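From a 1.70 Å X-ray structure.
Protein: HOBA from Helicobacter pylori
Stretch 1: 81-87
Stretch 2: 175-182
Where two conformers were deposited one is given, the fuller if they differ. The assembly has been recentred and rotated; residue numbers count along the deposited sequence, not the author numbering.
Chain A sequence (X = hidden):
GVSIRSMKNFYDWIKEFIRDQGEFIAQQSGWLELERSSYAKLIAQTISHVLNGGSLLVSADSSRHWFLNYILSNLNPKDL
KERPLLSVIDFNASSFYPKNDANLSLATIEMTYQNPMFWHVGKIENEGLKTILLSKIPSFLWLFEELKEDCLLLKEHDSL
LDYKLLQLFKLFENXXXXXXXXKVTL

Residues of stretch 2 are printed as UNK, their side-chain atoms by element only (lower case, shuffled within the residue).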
# COMPACT_ATOMS: atom_id res chain seq x y z
N LYS A 81 18.53 -3.26 15.76
CA LYS A 81 19.60 -3.62 16.67
C LYS A 81 20.27 -2.35 17.20
O LYS A 81 19.63 -1.58 17.90
CB LYS A 81 20.56 -4.62 16.03
CG LYS A 81 19.87 -5.95 15.74
CD LYS A 81 20.77 -6.90 14.99
CE LYS A 81 20.01 -8.15 14.61
NZ LYS A 81 20.92 -9.17 14.01
N GLU A 82 21.54 -2.12 16.84
CA GLU A 82 22.28 -0.96 17.31
C GLU A 82 22.31 0.23 16.33
O GLU A 82 22.84 1.30 16.66
CB GLU A 82 23.71 -1.36 17.70
CG GLU A 82 23.81 -1.99 19.09
CD GLU A 82 25.24 -2.25 19.50
OE1 GLU A 82 25.80 -1.43 20.25
OE2 GLU A 82 25.81 -3.27 19.05
N ARG A 83 21.72 0.04 15.15
CA ARG A 83 21.73 1.06 14.10
C ARG A 83 20.91 2.30 14.47
O ARG A 83 19.95 2.21 15.25
CB ARG A 83 21.14 0.50 12.80
CG ARG A 83 21.80 -0.73 12.24
CD ARG A 83 20.87 -1.37 11.24
NE ARG A 83 20.57 -0.50 10.09
CZ ARG A 83 21.17 -0.61 8.90
NH1 ARG A 83 22.13 -1.51 8.71
NH2 ARG A 83 20.83 0.19 7.91
N PRO A 84 21.27 3.45 13.89
CA PRO A 84 20.42 4.63 14.04
C PRO A 84 19.14 4.44 13.24
O PRO A 84 19.11 3.63 12.30
CB PRO A 84 21.23 5.74 13.39
CG PRO A 84 22.11 5.04 12.39
CD PRO A 84 22.46 3.73 13.04
N LEU A 85 18.09 5.16 13.60
CA LEU A 85 16.92 5.25 12.75
C LEU A 85 17.19 6.31 11.69
O LEU A 85 17.25 7.51 11.99
CB LEU A 85 15.68 5.64 13.56
CG LEU A 85 14.35 5.77 12.80
CD1 LEU A 85 13.91 4.44 12.16
CD2 LEU A 85 13.28 6.29 13.75
N LEU A 86 17.32 5.89 10.43
CA LEU A 86 17.74 6.86 9.41
C LEU A 86 16.57 7.62 8.83
O LEU A 86 15.48 7.09 8.74
CB LEU A 86 18.55 6.19 8.30
CG LEU A 86 19.85 5.53 8.75
CD1 LEU A 86 20.26 4.61 7.61
CD2 LEU A 86 20.92 6.60 9.01
N SER A 87 16.81 8.88 8.47
CA SER A 87 15.74 9.73 7.99
C SER A 87 15.48 9.47 6.49
O SER A 87 16.03 10.14 5.62
CB SER A 87 16.10 11.20 8.24
OG SER A 87 15.05 12.03 7.79
N UNK A 175 29.52 1.97 2.67
CA UNK A 175 30.20 3.26 2.73
C UNK A 175 29.64 4.07 3.87
O UNK A 175 30.39 4.56 4.70
c UNK A 175 30.09 3.99 1.43
N UNK A 176 28.31 4.18 3.92
CA UNK A 176 27.66 4.92 5.02
C UNK A 176 28.05 4.44 6.42
O UNK A 176 28.42 5.27 7.26
c UNK A 176 26.14 4.83 4.86
c UNK A 176 23.79 5.17 5.66
c UNK A 176 25.28 5.40 5.99
c UNK A 176 25.56 6.88 6.21
N UNK A 177 27.96 3.14 6.68
CA UNK A 177 28.23 2.62 8.01
C UNK A 177 29.72 2.58 8.30
O UNK A 177 30.14 2.74 9.46
c UNK A 177 23.42 1.81 9.17
c UNK A 177 23.84 1.76 7.83
c UNK A 177 26.11 1.42 8.55
c UNK A 177 25.69 1.48 9.88
c UNK A 177 25.17 1.58 7.54
c UNK A 177 27.55 1.27 8.23
c UNK A 177 24.35 1.67 10.19
N UNK A 178 30.51 2.41 7.26
CA UNK A 178 31.95 2.57 7.40
C UNK A 178 32.30 3.94 7.97
O UNK A 178 33.15 4.04 8.85
c UNK A 178 32.69 2.31 6.09
o UNK A 178 32.70 0.92 5.83
N UNK A 179 31.64 5.00 7.50
CA UNK A 179 31.93 6.30 8.11
C UNK A 179 31.24 6.49 9.47
O UNK A 179 31.86 7.02 10.40
c UNK A 179 31.89 7.56 7.14
c UNK A 179 31.76 7.19 5.67
c UNK A 179 30.91 8.62 7.58
N UNK A 180 30.02 5.99 9.61
CA UNK A 180 29.32 6.08 10.90
C UNK A 180 30.05 5.34 12.02
O UNK A 180 30.10 5.82 13.16
c UNK A 180 25.56 5.82 9.88
c UNK A 180 26.72 7.77 10.97
c UNK A 180 27.88 5.55 10.78
c UNK A 180 26.90 6.52 10.12
N UNK A 181 30.62 4.19 11.71
CA UNK A 181 31.31 3.40 12.71
C UNK A 181 32.81 3.71 12.71
O UNK A 181 33.63 2.85 13.04
c UNK A 181 26.88 0.77 13.15
o UNK A 181 25.55 0.41 13.35
c UNK A 181 31.03 1.90 12.52
c UNK A 181 29.57 1.50 12.74
c UNK A 181 27.74 -0.10 12.49
c UNK A 181 28.68 2.35 13.40
c UNK A 181 29.08 0.27 12.29
c UNK A 181 27.34 1.99 13.60
N UNK A 182 33.13 4.94 12.33
CA UNK A 182 34.51 5.46 12.21
C UNK A 182 35.60 4.49 11.72
O UNK A 182 36.67 4.36 12.32
o UNK A 182 34.83 4.29 14.92
c UNK A 182 34.94 6.22 13.49
n UNK A 182 33.99 6.21 15.71
c UNK A 182 34.57 5.49 14.77

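Position 175 has one side-chain carbon and nothing beyond it. It lies out of reach of stretch 1. A lone CB makes it Ala175.

Position 176 has four side-chain carbons, forked at the second. One fork carbon lies 4.1 Å from CD1 of Leu86. Four carbons with the fork one step past CB give leucine, Leu176. The approaching carbon is CD2, and the contact is apolar. Chi1 is t and chi2 is p.

Position 177 has one carbon followed by a six-membered ring of carbons. No oxygen is attached to the ring. Its CA-to-CB bond points toward stretch 1, and the ring reaches Arg83, Pro84 and Leu86. An unsubstituted six-carbon ring is phenylalanine, Phe177. Its CZ is 3.3 Å from NH2 of Arg83 and lies over one face of the guanidinium. CE2 is 4.0 Å from CD of Pro84. CZ is also 4.5 Å from CD1 of Leu86.

Position 178 has one carbon and one oxygen. It does not touch stretch 1. A hydroxyl on CB identifies Ser178. Its OG is hydrogen-bonded to a residue just outside the stretch.

Position 179 has three side-chain carbons, two of them carried by CB. It too is out of reach. The fork at CB identifies Val179. Its chi1 of -9° lies between the usual wells.

Position 180 has four carbons, again forked at the second. One fork carbon is 4.3 Å from CG of Pro84. This is Leu180, and the atom is CD1. Its N donates to O of Leu176 at 2.9 Å, a helical bond.

Position 181 has one carbon, a six-carbon ring and one oxygen on the ring. The CA-to-CB bond points sideways, but the oxygen end comes nearer to stretch 1. A ring with a hydroxyl is tyrosine, Tyr181. Its OH is 3.9 Å from CA of Arg83. It is the first residue to leave helical phi/psi, though its N still bonds to O of Phe177 at 2.7 Å.

Position 182 has two carbons, the second carrying one oxygen and one nitrogen. It makes no contact with stretch 1. The short amide identifies Asn182.

The contact works by packing, with no hydrogen bond between the stretches. Stretch 1 has no regular secondary structure and lies against the end of the helix. Phe177 is the centre and has the largest covered area. Leu86, Pro84 and the guanidinium of Arg83 all approach its ring obliquely. NH2 of Arg83 is hydrogen-bonded elsewhere in the structure. The two stretches together bury 269 Å².

Stretch 2 175-182: ALFSVLYN
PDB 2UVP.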